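Local coordinates for protein cysteine desulfurase (Stenotrophomonas maltophilia, PDB 6WCI) that is a pyridoxal-phosphate-dependent cysteine desulfurase that probably takes sulfur from L-cysteine for delivery to a carrier, leaving L-alanine, at residues A126-K131 and A265-L270. Sequence-based numbering, arbitrary orientation.
Sequences ALPRLK and AMPPFL
The flat guanidinium of Arg129 meets Ala265 at its edge: the methyl CB lies in the guanidinium plane, 3.5 Å from NH2, and neither face is used across this contact. Trp125 makes a cation-pi interaction with the same arginine. The reach comes from the torsions: a chi1 of -70° sets CG opposite the carbonyl carbon, and a straight chain then carries the guanidinium out to Ala265. A second touch involves the proline rings. Pro128 and Pro267 meet through their ring corners, CG to CG at 4.0 Å, and their CA atoms, 8.5 Å apart, are the nearest CA pair across the two segments. No hydrogen bond crosses the gap, and the four touching residues are exposed, with only 134 Å² buried in total. Ala126 O accepts from both Arg129 N, at 2.9 Å, and Leu130 N, at 2.8 Å. Contacts tying the segments into the fold lie elsewhere: Ser124 OG is hydrogen-bonded to Pro267 O, while Phe269 stacks on Tyr123 of its own chain and meets Tyr123 of the second subunit edge-to-face. The example illustrates a small, exposed contact, part guanidinium-on-methyl and part proline-on-proline, that sets the C-terminal end of helix 260-265 and the chain after it against the chain following helix 114-126, in the large PLP-binding domain of a fold-type I enzyme of the class-V aminotransferase family.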
ATOM      1  N   ALA B 126     -16.615  -3.129 -13.004  1.00 30.70           N
ATOM      2  CA  ALA B 126     -17.753  -4.045 -12.948  1.00 31.95           C
ATOM      3  C   ALA B 126     -18.895  -3.480 -12.109  1.00 38.83           C
ATOM      4  O   ALA B 126     -20.053  -3.517 -12.531  1.00 40.02           O
ATOM      5  CB  ALA B 126     -17.312  -5.408 -12.400  1.00 29.15           C
ATOM      6  N   LEU B 127     -18.593  -2.956 -10.920  1.00 37.57           N
ATOM      7  CA  LEU B 127     -19.657  -2.473 -10.042  1.00 41.03           C
ATOM      8  C   LEU B 127     -20.578  -1.463 -10.714  1.00 36.47           C
ATOM      9  O   LEU B 127     -21.804  -1.632 -10.622  1.00 35.99           O
ATOM     10  CB  LEU B 127     -19.044  -1.915  -8.753  1.00 51.06           C
ATOM     11  CG  LEU B 127     -19.774  -2.229  -7.449  1.00 55.85           C
ATOM     12  CD1 LEU B 127     -20.217  -3.682  -7.423  1.00 54.58           C
ATOM     13  CD2 LEU B 127     -18.852  -1.933  -6.269  1.00 55.16           C
ATOM     14  N   PRO B 128     -20.091  -0.438 -11.426  1.00 32.48           N
ATOM     15  CA  PRO B 128     -21.025   0.477 -12.096  1.00 33.69           C
ATOM     16  C   PRO B 128     -21.663  -0.081 -13.359  1.00 40.27           C
ATOM     17  O   PRO B 128     -22.583   0.561 -13.885  1.00 44.01           O
ATOM     18  CB  PRO B 128     -20.145   1.703 -12.427  1.00 32.82           C
ATOM     19  CG  PRO B 128     -18.892   1.546 -11.573  1.00 32.77           C
ATOM     20  CD  PRO B 128     -18.707   0.065 -11.514  1.00 32.76           C
ATOM     21  N   ARG B 129     -21.237  -1.246 -13.855  1.00 38.32           N
ATOM     22  CA  ARG B 129     -21.707  -1.736 -15.152  1.00 37.35           C
ATOM     23  C   ARG B 129     -22.579  -2.980 -15.087  1.00 39.80           C
ATOM     24  O   ARG B 129     -23.543  -3.090 -15.857  1.00 37.29           O
ATOM     25  CB  ARG B 129     -20.512  -2.008 -16.076  1.00 43.62           C
ATOM     26  CG  ARG B 129     -19.809  -0.733 -16.531  1.00 51.00           C
ATOM     27  CD  ARG B 129     -18.483  -1.024 -17.226  1.00 57.07           C
ATOM     28  NE  ARG B 129     -17.733   0.199 -17.506  1.00 59.46           N
ATOM     29  CZ  ARG B 129     -17.670   0.772 -18.704  1.00 66.89           C
ATOM     30  NH1 ARG B 129     -18.303   0.227 -19.739  1.00 63.66           N
ATOM     31  NH2 ARG B 129     -16.968   1.884 -18.873  1.00 72.13           N
ATOM     32  N   LEU B 130     -22.280  -3.940 -14.216  1.00 39.98           N
ATOM     33  CA  LEU B 130     -22.983  -5.217 -14.295  1.00 40.66           C
ATOM     34  C   LEU B 130     -24.358  -5.123 -13.647  1.00 41.97           C
ATOM     35  O   LEU B 130     -24.582  -4.349 -12.715  1.00 44.69           O
ATOM     36  CB  LEU B 130     -22.178  -6.328 -13.624  1.00 35.25           C
ATOM     37  CG  LEU B 130     -20.774  -6.564 -14.178  1.00 35.03           C
ATOM     38  CD1 LEU B 130     -20.201  -7.821 -13.561  1.00 29.22           C
ATOM     39  CD2 LEU B 130     -20.808  -6.660 -15.701  1.00 34.62           C
ATOM     40  N   LYS B 131     -25.283  -5.931 -14.145  1.00 44.25           N
ATOM     41  CA  LYS B 131     -26.622  -5.966 -13.589  1.00 45.44           C
ATOM     42  C   LYS B 131     -27.053  -7.415 -13.446  1.00 45.45           C
ATOM     43  O   LYS B 131     -26.393  -8.337 -13.933  1.00 47.31           O
ATOM     44  CB  LYS B 131     -27.614  -5.170 -14.453  1.00 44.05           C
ATOM     45  N   ALA B 265     -12.836   5.764 -19.151  1.00 36.26           N
ATOM     46  CA  ALA B 265     -14.261   5.635 -18.868  1.00 37.93           C
ATOM     47  C   ALA B 265     -14.550   5.294 -17.408  1.00 39.22           C
ATOM     48  O   ALA B 265     -15.628   5.628 -16.909  1.00 41.79           O
ATOM     49  CB  ALA B 265     -14.884   4.575 -19.780  1.00 42.18           C
ATOM     50  N   MET B 266     -13.624   4.625 -16.718  1.00 34.13           N
ATOM     51  CA  MET B 266     -13.878   4.168 -15.357  1.00 34.46           C
ATOM     52  C   MET B 266     -13.923   5.348 -14.385  1.00 40.03           C
ATOM     53  O   MET B 266     -13.067   6.238 -14.448  1.00 39.29           O
ATOM     54  CB  MET B 266     -12.785   3.204 -14.903  1.00 28.77           C
ATOM     55  CG  MET B 266     -12.899   1.784 -15.483  1.00 32.20           C
ATOM     56  SD  MET B 266     -11.352   0.851 -15.329  1.00 41.64           S
ATOM     57  CE  MET B 266     -11.055   0.862 -13.573  1.00 41.05           C
ATOM     58  N   PRO B 267     -14.863   5.354 -13.444  1.00 34.94           N
ATOM     59  CA  PRO B 267     -14.877   6.399 -12.409  1.00 31.99           C
ATOM     60  C   PRO B 267     -13.760   6.177 -11.406  1.00 35.81           C
ATOM     61  O   PRO B 267     -13.256   5.053 -11.260  1.00 34.83           O
ATOM     62  CB  PRO B 267     -16.252   6.223 -11.753  1.00 38.91           C
ATOM     63  CG  PRO B 267     -16.538   4.761 -11.939  1.00 41.06           C
ATOM     64  CD  PRO B 267     -16.002   4.431 -13.304  1.00 36.90           C
ATOM     65  N   PRO B 268     -13.327   7.223 -10.708  1.00 30.87           N
ATOM     66  CA  PRO B 268     -12.283   7.036  -9.698  1.00 32.78           C
ATOM     67  C   PRO B 268     -12.735   6.063  -8.625  1.00 32.30           C
ATOM     68  O   PRO B 268     -13.932   5.872  -8.388  1.00 34.23           O
ATOM     69  CB  PRO B 268     -12.065   8.443  -9.129  1.00 31.74           C
ATOM     70  CG  PRO B 268     -13.179   9.290  -9.637  1.00 32.11           C
ATOM     71  CD  PRO B 268     -13.713   8.636 -10.874  1.00 36.64           C
ATOM     72  N   PHE B 269     -11.752   5.415  -8.002  1.00 25.28           N
ATOM     73  CA  PHE B 269     -12.009   4.463  -6.931  1.00 32.45           C
ATOM     74  C   PHE B 269     -11.703   5.124  -5.590  1.00 26.27           C
ATOM     75  O   PHE B 269     -12.610   5.622  -4.920  1.00 29.91           O
ATOM     76  CB  PHE B 269     -11.171   3.187  -7.132  1.00 28.93           C
ATOM     77  CG  PHE B 269     -11.434   2.123  -6.109  1.00 31.27           C
ATOM     78  CD1 PHE B 269     -12.671   2.031  -5.494  1.00 33.45           C
ATOM     79  CD2 PHE B 269     -10.442   1.233  -5.746  1.00 33.71           C
ATOM     80  CE1 PHE B 269     -12.912   1.066  -4.540  1.00 32.05           C
ATOM     81  CE2 PHE B 269     -10.677   0.262  -4.792  1.00 32.65           C
ATOM     82  CZ  PHE B 269     -11.916   0.177  -4.192  1.00 29.19           C
ATOM     83  N   LEU B 270     -10.443   5.145  -5.178  1.00 32.37           N
ATOM     84  CA  LEU B 270     -10.092   5.888  -3.973  1.00 30.47           C
ATOM     85  C   LEU B 270     -10.015   7.376  -4.291  1.00 30.33           C
ATOM     86  O   LEU B 270      -9.500   7.779  -5.340  1.00 26.54           O
ATOM     87  CB  LEU B 270      -8.770   5.400  -3.384  1.00 33.02           C
ATOM     88  CG  LEU B 270      -8.821   4.246  -2.360  1.00 32.77           C
ATOM     89  CD1 LEU B 270      -9.660   3.101  -2.840  1.00 29.54           C
ATOM     90  CD2 LEU B 270      -7.429   3.752  -1.972  1.00 29.86           C
TER